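Local coordinates for putative O-acetylhomoserine (Thiol)-lyase (Campylobacter jejuni, PDB 4OC9), which probably uses pyridoxal 5'-phosphate to transfer the aminocarboxypropyl group of O-acetylhomoserine to a sulfur nucleophile, at residues 138-152 with 167-181. Numbering follows the deposited sequence.
Sequences LEKVIDQNTKAIFFE and INQIAKKHKIVSICD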
ATOM      1  N   LEU D 138     -40.003  20.667  10.177  1.00 25.93           N
ATOM      2  CA  LEU D 138     -39.829  19.410   9.462  1.00 26.32           C
ATOM      3  C   LEU D 138     -41.189  18.887   8.984  1.00 26.96           C
ATOM      4  O   LEU D 138     -41.324  18.508   7.810  1.00 27.50           O
ATOM      5  CB  LEU D 138     -39.093  18.377  10.313  1.00 26.70           C
ATOM      6  CG  LEU D 138     -38.918  16.977   9.725  1.00 27.57           C
ATOM      7  CD1 LEU D 138     -38.333  16.974   8.318  1.00 28.46           C
ATOM      8  CD2 LEU D 138     -38.071  16.138  10.670  1.00 28.93           C
ATOM      9  N   GLU D 139     -42.183  18.854   9.872  1.00 27.99           N
ATOM     10  CA  GLU D 139     -43.561  18.393   9.511  1.00 30.84           C
ATOM     11  C   GLU D 139     -44.057  19.141   8.291  1.00 28.45           C
ATOM     12  O   GLU D 139     -44.651  18.586   7.385  1.00 27.96           O
ATOM     13  CB  GLU D 139     -44.527  18.731  10.621  1.00 33.28           C
ATOM     14  CG  GLU D 139     -44.340  17.992  11.921  1.00 40.90           C
ATOM     15  CD  GLU D 139     -44.958  16.601  12.017  1.00 43.90           C
ATOM     16  OE1 GLU D 139     -45.318  16.067  10.969  1.00 39.76           O
ATOM     17  OE2 GLU D 139     -45.093  16.046  13.162  1.00 46.35           O
ATOM     18  N   LYS D 140     -43.827  20.440   8.330  1.00 30.42           N
ATOM     19  CA  LYS D 140     -44.203  21.364   7.279  1.00 34.92           C
ATOM     20  C   LYS D 140     -43.737  21.025   5.863  1.00 30.60           C
ATOM     21  O   LYS D 140     -44.507  21.147   4.925  1.00 24.29           O
ATOM     22  CB  LYS D 140     -43.664  22.738   7.657  1.00 43.75           C
ATOM     23  CG  LYS D 140     -43.968  23.858   6.666  1.00 50.83           C
ATOM     24  CD  LYS D 140     -43.427  25.194   7.156  1.00 58.00           C
ATOM     25  CE  LYS D 140     -43.771  26.316   6.189  1.00 62.01           C
ATOM     26  NZ  LYS D 140     -43.280  27.636   6.675  1.00 57.78           N
ATOM     27  N   VAL D 141     -42.481  20.609   5.709  1.00 29.12           N
ATOM     28  CA  VAL D 141     -41.964  20.286   4.379  1.00 27.12           C
ATOM     29  C   VAL D 141     -42.222  18.854   3.917  1.00 27.91           C
ATOM     30  O   VAL D 141     -41.930  18.513   2.764  1.00 31.71           O
ATOM     31  CB  VAL D 141     -40.468  20.620   4.246  1.00 31.62           C
ATOM     32  CG1 VAL D 141     -40.256  22.126   4.394  1.00 30.76           C
ATOM     33  CG2 VAL D 141     -39.615  19.812   5.233  1.00 29.29           C
ATOM     34  N   ILE D 142     -42.811  18.025   4.773  1.00 25.28           N
ATOM     35  CA  ILE D 142     -43.101  16.634   4.409  1.00 24.37           C
ATOM     36  C   ILE D 142     -44.361  16.416   3.587  1.00 25.99           C
ATOM     37  O   ILE D 142     -45.405  17.027   3.860  1.00 31.24           O
ATOM     38  CB  ILE D 142     -43.226  15.766   5.668  1.00 24.74           C
ATOM     39  CG1 ILE D 142     -41.863  15.700   6.381  1.00 25.42           C
ATOM     40  CG2 ILE D 142     -43.668  14.357   5.313  1.00 24.34           C
ATOM     41  CD1 ILE D 142     -41.851  14.897   7.661  1.00 25.92           C
ATOM     42  N   ASP D 143     -44.249  15.573   2.562  1.00 27.52           N
ATOM     43  CA  ASP D 143     -45.396  15.214   1.705  1.00 29.82           C
ATOM     44  C   ASP D 143     -45.226  13.715   1.369  1.00 31.95           C
ATOM     45  O   ASP D 143     -44.305  13.068   1.887  1.00 38.67           O
ATOM     46  CB  ASP D 143     -45.603  16.132   0.493  1.00 28.31           C
ATOM     47  CG  ASP D 143     -44.538  16.000  -0.543  1.00 34.29           C
ATOM     48  OD1 ASP D 143     -43.924  14.916  -0.652  1.00 37.31           O
ATOM     49  OD2 ASP D 143     -44.391  16.947  -1.343  1.00 39.17           O
ATOM     50  N   GLN D 144     -46.042  13.159   0.490  1.00 26.83           N
ATOM     51  CA  GLN D 144     -45.942  11.731   0.199  1.00 28.49           C
ATOM     52  C   GLN D 144     -44.770  11.383  -0.704  1.00 25.20           C
ATOM     53  O   GLN D 144     -44.501  10.188  -0.952  1.00 21.30           O
ATOM     54  CB  GLN D 144     -47.226  11.244  -0.470  1.00 36.35           C
ATOM     55  CG  GLN D 144     -47.390   9.694  -0.470  1.00 44.11           C
ATOM     56  CD  GLN D 144     -47.697   9.131   0.917  1.00 46.51           C
ATOM     57  OE1 GLN D 144     -48.025   9.883   1.825  1.00 37.45           O
ATOM     58  NE2 GLN D 144     -47.686   7.799   1.056  1.00 54.27           N
ATOM     59  N   ASN D 145     -44.115  12.418  -1.228  1.00 23.13           N
ATOM     60  CA  ASN D 145     -42.952  12.265  -2.108  1.00 23.29           C
ATOM     61  C   ASN D 145     -41.609  12.405  -1.368  1.00 23.47           C
ATOM     62  O   ASN D 145     -40.540  12.204  -1.958  1.00 26.99           O
ATOM     63  CB  ASN D 145     -43.013  13.261  -3.252  1.00 22.65           C
ATOM     64  CG  ASN D 145     -44.179  13.005  -4.176  1.00 25.93           C
ATOM     65  OD1 ASN D 145     -44.576  11.850  -4.413  1.00 25.55           O
ATOM     66  ND2 ASN D 145     -44.709  14.080  -4.745  1.00 25.72           N
ATOM     67  N   THR D 146     -41.684  12.753  -0.087  1.00 22.25           N
ATOM     68  CA  THR D 146     -40.514  12.908   0.754  1.00 20.18           C
ATOM     69  C   THR D 146     -40.004  11.509   1.052  1.00 19.66           C
ATOM     70  O   THR D 146     -40.673  10.713   1.734  1.00 18.36           O
ATOM     71  CB  THR D 146     -40.843  13.643   2.060  1.00 19.73           C
ATOM     72  OG1 THR D 146     -41.360  14.949   1.765  1.00 19.85           O
ATOM     73  CG2 THR D 146     -39.570  13.773   2.925  1.00 20.30           C
ATOM     74  N   LYS D 147     -38.798  11.212   0.585  1.00 20.13           N
ATOM     75  CA  LYS D 147     -38.219   9.867   0.795  1.00 23.08           C
ATOM     76  C   LYS D 147     -37.143   9.712   1.885  1.00 23.03           C
ATOM     77  O   LYS D 147     -36.776   8.590   2.240  1.00 21.80           O
ATOM     78  CB  LYS D 147     -37.613   9.407  -0.516  1.00 22.65           C
ATOM     79  CG  LYS D 147     -38.567   9.512  -1.676  1.00 23.39           C
ATOM     80  CD  LYS D 147     -39.871   8.787  -1.423  1.00 27.21           C
ATOM     81  CE  LYS D 147     -40.701   8.774  -2.691  1.00 33.03           C
ATOM     82  NZ  LYS D 147     -42.024   8.194  -2.391  1.00 37.09           N
ATOM     83  N   ALA D 148     -36.619  10.829   2.388  1.00 22.20           N
ATOM     84  CA  ALA D 148     -35.594  10.759   3.423  1.00 20.96           C
ATOM     85  C   ALA D 148     -35.504  12.038   4.249  1.00 20.32           C
ATOM     86  O   ALA D 148     -35.836  13.136   3.781  1.00 20.17           O
ATOM     87  CB  ALA D 148     -34.240  10.448   2.807  1.00 21.87           C
ATOM     88  N   ILE D 149     -35.094  11.848   5.497  1.00 20.11           N
ATOM     89  CA  ILE D 149     -34.907  12.920   6.485  1.00 19.81           C
ATOM     90  C   ILE D 149     -33.425  12.807   6.879  1.00 21.15           C
ATOM     91  O   ILE D 149     -33.023  11.825   7.518  1.00 18.06           O
ATOM     92  CB  ILE D 149     -35.834  12.765   7.673  1.00 19.47           C
ATOM     93  CG1 ILE D 149     -37.295  12.929   7.198  1.00 20.41           C
ATOM     94  CG2 ILE D 149     -35.490  13.817   8.698  1.00 20.03           C
ATOM     95  CD1 ILE D 149     -38.353  12.692   8.255  1.00 21.12           C
ATOM     96  N   PHE D 150     -32.635  13.798   6.443  1.00 19.57           N
ATOM     97  CA  PHE D 150     -31.208  13.808   6.665  1.00 20.02           C
ATOM     98  C   PHE D 150     -30.715  14.839   7.636  1.00 20.89           C
ATOM     99  O   PHE D 150     -31.102  15.999   7.555  1.00 21.06           O
ATOM    100  CB  PHE D 150     -30.510  14.066   5.334  1.00 20.98           C
ATOM    101  CG  PHE D 150     -29.014  13.919   5.397  1.00 20.53           C
ATOM    102  CD1 PHE D 150     -28.211  14.983   5.768  1.00 20.90           C
ATOM    103  CD2 PHE D 150     -28.414  12.712   5.072  1.00 20.55           C
ATOM    104  CE1 PHE D 150     -26.845  14.837   5.845  1.00 18.39           C
ATOM    105  CE2 PHE D 150     -27.039  12.568   5.148  1.00 19.57           C
ATOM    106  CZ  PHE D 150     -26.259  13.632   5.541  1.00 17.49           C
ATOM    107  N   PHE D 151     -29.845  14.397   8.542  1.00 17.13           N
ATOM    108  CA  PHE D 151     -29.280  15.286   9.545  1.00 16.97           C
ATOM    109  C   PHE D 151     -28.002  14.700  10.133  1.00 16.80           C
ATOM    110  O   PHE D 151     -27.677  13.524   9.910  1.00 16.96           O
ATOM    111  CB  PHE D 151     -30.257  15.483  10.694  1.00 16.47           C
ATOM    112  CG  PHE D 151     -30.495  14.243  11.494  1.00 15.03           C
ATOM    113  CD1 PHE D 151     -31.404  13.306  11.077  1.00 15.67           C
ATOM    114  CD2 PHE D 151     -29.853  14.045  12.686  1.00 15.81           C
ATOM    115  CE1 PHE D 151     -31.657  12.179  11.838  1.00 17.05           C
ATOM    116  CE2 PHE D 151     -30.092  12.913  13.455  1.00 16.23           C
ATOM    117  CZ  PHE D 151     -30.993  11.971  13.023  1.00 15.06           C
ATOM    118  N   GLU D 152     -27.286  15.528  10.874  1.00 15.68           N
ATOM    119  CA  GLU D 152     -26.052  15.114  11.525  1.00 15.98           C
ATOM    120  C   GLU D 152     -26.310  15.027  13.035  1.00 17.33           C
ATOM    121  O   GLU D 152     -27.112  15.799  13.595  1.00 20.66           O
ATOM    122  CB  GLU D 152     -24.910  16.062  11.209  1.00 16.73           C
ATOM    123  CG  GLU D 152     -24.464  16.005   9.762  1.00 18.54           C
ATOM    124  CD  GLU D 152     -23.359  16.986   9.381  1.00 19.16           C
ATOM    125  OE1 GLU D 152     -22.832  17.673  10.273  1.00 24.49           O
ATOM    126  OE2 GLU D 152     -23.064  17.098   8.167  1.00 17.46           O
ATOM    127  N   ILE D 167     -36.898  13.545  16.075  1.00 16.97           N
ATOM    128  CA  ILE D 167     -36.830  13.396  14.634  1.00 16.60           C
ATOM    129  C   ILE D 167     -37.417  12.026  14.295  1.00 16.80           C
ATOM    130  O   ILE D 167     -38.180  11.864  13.342  1.00 18.06           O
ATOM    131  CB  ILE D 167     -35.407  13.512  14.109  1.00 17.35           C
ATOM    132  CG1 ILE D 167     -34.926  14.944  14.278  1.00 19.19           C
ATOM    133  CG2 ILE D 167     -35.353  13.190  12.621  1.00 17.67           C
ATOM    134  CD1 ILE D 167     -33.484  15.193  13.859  1.00 20.30           C
ATOM    135  N   ASN D 168     -37.052  11.044  15.098  1.00 17.95           N
ATOM    136  CA  ASN D 168     -37.514   9.689  14.938  1.00 18.93           C
ATOM    137  C   ASN D 168     -39.035   9.599  14.994  1.00 19.69           C
ATOM    138  O   ASN D 168     -39.649   8.921  14.172  1.00 18.05           O
ATOM    139  CB  ASN D 168     -37.006   8.822  16.060  1.00 18.98           C
ATOM    140  CG  ASN D 168     -37.363   7.377  15.860  1.00 21.30           C
ATOM    141  OD1 ASN D 168     -37.178   6.831  14.767  1.00 23.81           O
ATOM    142  ND2 ASN D 168     -37.846   6.724  16.919  1.00 22.51           N
ATOM    143  N   GLN D 169     -39.638  10.256  15.979  1.00 21.67           N
ATOM    144  CA  GLN D 169     -41.105  10.254  16.104  1.00 24.30           C
ATOM    145  C   GLN D 169     -41.770  10.656  14.820  1.00 19.93           C
ATOM    146  O   GLN D 169     -42.638   9.964  14.313  1.00 20.35           O
ATOM    147  CB  GLN D 169     -41.601  11.206  17.191  1.00 30.36           C
ATOM    148  CG  GLN D 169     -41.416  10.817  18.650  1.00 37.77           C
ATOM    149  CD  GLN D 169     -41.704  11.994  19.581  1.00 42.49           C
ATOM    150  OE1 GLN D 169     -41.897  13.124  19.133  1.00 41.13           O
ATOM    151  NE2 GLN D 169     -41.688  11.733  20.884  1.00 44.44           N
ATOM    152  N   ILE D 170     -41.366  11.805  14.317  1.00 17.97           N
ATOM    153  CA  ILE D 170     -41.895  12.344  13.089  1.00 17.72           C
ATOM    154  C   ILE D 170     -41.659  11.412  11.919  1.00 19.78           C
ATOM    155  O   ILE D 170     -42.564  11.191  11.099  1.00 19.28           O
ATOM    156  CB  ILE D 170     -41.253  13.713  12.778  1.00 17.49           C
ATOM    157  CG1 ILE D 170     -41.649  14.740  13.879  1.00 17.68           C
ATOM    158  CG2 ILE D 170     -41.710  14.212  11.419  1.00 16.66           C
ATOM    159  CD1 ILE D 170     -41.023  16.112  13.741  1.00 17.21           C
ATOM    160  N   ALA D 171     -40.447  10.881  11.832  1.00 20.64           N
ATOM    161  CA  ALA D 171     -40.085   9.981  10.750  1.00 23.42           C
ATOM    162  C   ALA D 171     -40.881   8.691  10.802  1.00 24.52           C
ATOM    163  O   ALA D 171     -41.386   8.247   9.781  1.00 25.60           O
ATOM    164  CB  ALA D 171     -38.606   9.674  10.800  1.00 26.73           C
ATOM    165  N   LYS D 172     -41.007   8.103  11.981  1.00 27.51           N
ATOM    166  CA  LYS D 172     -41.759   6.862  12.114  1.00 31.89           C
ATOM    167  C   LYS D 172     -43.244   7.044  11.815  1.00 32.06           C
ATOM    168  O   LYS D 172     -43.885   6.163  11.235  1.00 34.00           O
ATOM    169  CB  LYS D 172     -41.484   6.107  13.448  1.00 37.00           C
ATOM    170  CG  LYS D 172     -40.060   5.532  13.463  1.00 49.59           C
ATOM    171  CD  LYS D 172     -39.817   4.520  14.586  1.00 54.05           C
ATOM    172  CE  LYS D 172     -38.392   4.003  14.672  1.00 56.76           C
ATOM    173  NZ  LYS D 172     -37.699   3.515  13.449  1.00 63.61           N
ATOM    174  N   LYS D 173     -43.778   8.205  12.165  1.00 29.69           N
ATOM    175  CA  LYS D 173     -45.169   8.480  11.950  1.00 30.91           C
ATOM    176  C   LYS D 173     -45.492   8.423  10.449  1.00 35.31           C
ATOM    177  O   LYS D 173     -46.418   7.737  10.042  1.00 32.17           O
ATOM    178  CB  LYS D 173     -45.523   9.857  12.502  1.00 34.76           C
ATOM    179  CG  LYS D 173     -47.015  10.128  12.512  1.00 39.46           C
ATOM    180  CD  LYS D 173     -47.347  11.535  12.957  1.00 42.92           C
ATOM    181  CE  LYS D 173     -46.897  12.568  11.929  1.00 45.07           C
ATOM    182  NZ  LYS D 173     -47.278  13.917  12.421  1.00 50.38           N
ATOM    183  N   HIS D 174     -44.722   9.147   9.644  1.00 32.73           N
ATOM    184  CA  HIS D 174     -44.934   9.186   8.202  1.00 28.61           C
ATOM    185  C   HIS D 174     -44.332   8.008   7.455  1.00 29.58           C
ATOM    186  O   HIS D 174     -44.434   7.952   6.225  1.00 28.99           O
ATOM    187  CB  HIS D 174     -44.331  10.460   7.596  1.00 31.65           C
ATOM    188  CG  HIS D 174     -44.908  11.733   8.132  1.00 33.58           C
ATOM    189  ND1 HIS D 174     -46.008  12.351   7.567  1.00 39.90           N
ATOM    190  CD2 HIS D 174     -44.525  12.519   9.162  1.00 31.83           C
ATOM    191  CE1 HIS D 174     -46.282  13.459   8.235  1.00 37.77           C
ATOM    192  NE2 HIS D 174     -45.394  13.585   9.207  1.00 37.16           N
ATOM    193  N   LYS D 175     -43.677   7.089   8.158  1.00 28.77           N
ATOM    194  CA  LYS D 175     -43.058   5.910   7.513  1.00 33.49           C
ATOM    195  C   LYS D 175     -41.931   6.323   6.550  1.00 31.02           C
ATOM    196  O   LYS D 175     -41.806   5.802   5.438  1.00 26.87           O
ATOM    197  CB  LYS D 175     -44.130   5.102   6.792  1.00 38.08           C
ATOM    198  CG  LYS D 175     -45.212   4.706   7.754  1.00 46.98           C
ATOM    199  CD  LYS D 175     -44.920   3.431   8.504  1.00 57.84           C
ATOM    200  CE  LYS D 175     -45.163   2.282   7.536  1.00 67.93           C
ATOM    201  NZ  LYS D 175     -44.863   0.961   8.151  1.00 80.34           N
ATOM    202  N   ILE D 176     -41.132   7.296   6.990  1.00 29.29           N
ATOM    203  CA  ILE D 176     -40.016   7.801   6.209  1.00 27.05           C
ATOM    204  C   ILE D 176     -38.681   7.340   6.816  1.00 23.82           C
ATOM    205  O   ILE D 176     -38.508   7.310   8.041  1.00 22.30           O
ATOM    206  CB  ILE D 176     -40.017   9.336   6.144  1.00 25.62           C
ATOM    207  CG1 ILE D 176     -41.288   9.831   5.482  1.00 29.69           C
ATOM    208  CG2 ILE D 176     -38.814   9.830   5.353  1.00 26.83           C
ATOM    209  CD1 ILE D 176     -41.425  11.344   5.455  1.00 32.10           C
ATOM    210  N   VAL D 177     -37.748   6.982   5.939  1.00 21.79           N
ATOM    211  CA  VAL D 177     -36.418   6.530   6.355  1.00 20.64           C
ATOM    212  C   VAL D 177     -35.598   7.705   6.828  1.00 19.12           C
ATOM    213  O   VAL D 177     -35.543   8.744   6.140  1.00 19.76           O
ATOM    214  CB  VAL D 177     -35.650   5.895   5.191  1.00 23.43           C
ATOM    215  CG1 VAL D 177     -34.206   5.631   5.588  1.00 22.88           C
ATOM    216  CG2 VAL D 177     -36.335   4.621   4.709  1.00 24.57           C
ATOM    217  N   SER D 178     -35.037   7.582   8.034  1.00 16.48           N
ATOM    218  CA  SER D 178     -34.207   8.639   8.603  1.00 15.76           C
ATOM    219  C   SER D 178     -32.737   8.277   8.414  1.00 16.26           C
ATOM    220  O   SER D 178     -32.328   7.135   8.675  1.00 12.30           O
ATOM    221  CB  SER D 178     -34.466   8.813  10.093  1.00 17.43           C
ATOM    222  OG  SER D 178     -34.123   7.637  10.820  1.00 20.52           O
ATOM    223  N   ILE D 179     -31.961   9.262   7.965  1.00 17.21           N
ATOM    224  CA  ILE D 179     -30.518   9.119   7.733  1.00 17.38           C
ATOM    225  C   ILE D 179     -29.710  10.028   8.653  1.00 17.24           C
ATOM    226  O   ILE D 179     -29.874  11.257   8.616  1.00 19.04           O
ATOM    227  CB  ILE D 179     -30.102   9.548   6.313  1.00 18.11           C
ATOM    228  CG1 ILE D 179     -30.805   8.707   5.262  1.00 18.83           C
ATOM    229  CG2 ILE D 179     -28.595   9.379   6.167  1.00 19.37           C
ATOM    230  CD1 ILE D 179     -30.583   9.195   3.839  1.00 19.36           C
ATOM    231  N   CYS D 180     -28.849   9.440   9.485  1.00 15.41           N
ATOM    232  CA  CYS D 180     -28.014  10.201  10.392  1.00 13.18           C
ATOM    233  C   CYS D 180     -26.529  10.085  10.053  1.00 12.30           C
ATOM    234  O   CYS D 180     -25.998   9.004  10.040  1.00 13.21           O
ATOM    235  CB  CYS D 180     -28.208   9.722  11.838  1.00 13.37           C
ATOM    236  SG  CYS D 180     -27.171  10.577  13.068  1.00 12.77           S
ATOM    237  N   ASP D 181     -25.877  11.222   9.853  1.00 11.82           N
ATOM    238  CA  ASP D 181     -24.461  11.302   9.582  1.00 11.92           C
ATOM    239  C   ASP D 181     -23.837  11.407  10.977  1.00 12.09           C
ATOM    240  O   ASP D 181     -23.897  12.450  11.638  1.00 13.19           O
ATOM    241  CB  ASP D 181     -24.169  12.499   8.698  1.00 11.88           C
ATOM    242  CG  ASP D 181     -22.700  12.657   8.361  1.00 10.77           C
ATOM    243  OD1 ASP D 181     -21.829  12.353   9.221  1.00 11.02           O
ATOM    244  OD2 ASP D 181     -22.417  13.131   7.242  1.00  9.41           O
TER
HETATM  245  O   HOH W   1     -23.032  15.443   6.096  1.00 18.67           O
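Ile167 sets its CD1 over the centre of the Phe151 ring, 5° off the normal, while Cys180 CA lies over the opposite face, with SG set obliquely, 3.8 Å from Phe151 CE2. Phe151 is turned in between them because its CG stands between backbone N and carbonyl carbon (chi1 67°). Two residues earlier, on the same face, Ile149 fills the hollow under helix 167-174: CG2 meets Ile167 CG2, CD1 reaches Ala171 CB, and CG1 rests on Ile176 CG2. Ile176 CD1 meets Ile142 CG2 tip to tip at 3.8 Å. That same CG2 covers one face of the His174 ring, and Ile142 CD1 abuts Ile170 CG2. On the reverse face of the sheet, Ile179 CG2 packs against Phe150 CD2 at 3.5 Å. Bonds Ile149 N to Val177 O, Ile179 N to Ile149 O, Phe151 N to Ile179 O and Asp181 N to Phe151 O join the parallel strands of a beta-alpha-beta unit, helix 164-174 its crossover. Where the two helices meet, His174 NE2 donates almost straight (171°) to Glu139 OE1, and Lys173 NZ forms a salt bridge with Glu139 OE2. The chemistry implies an oily crossover core between two polar sites: Glu139, probably steadied by Lys173, orienting the imidazole, and Glu152 OE2 (also held by Tyr109 N) sharing a water with Asp181, whose OD1 pairs with Thr183.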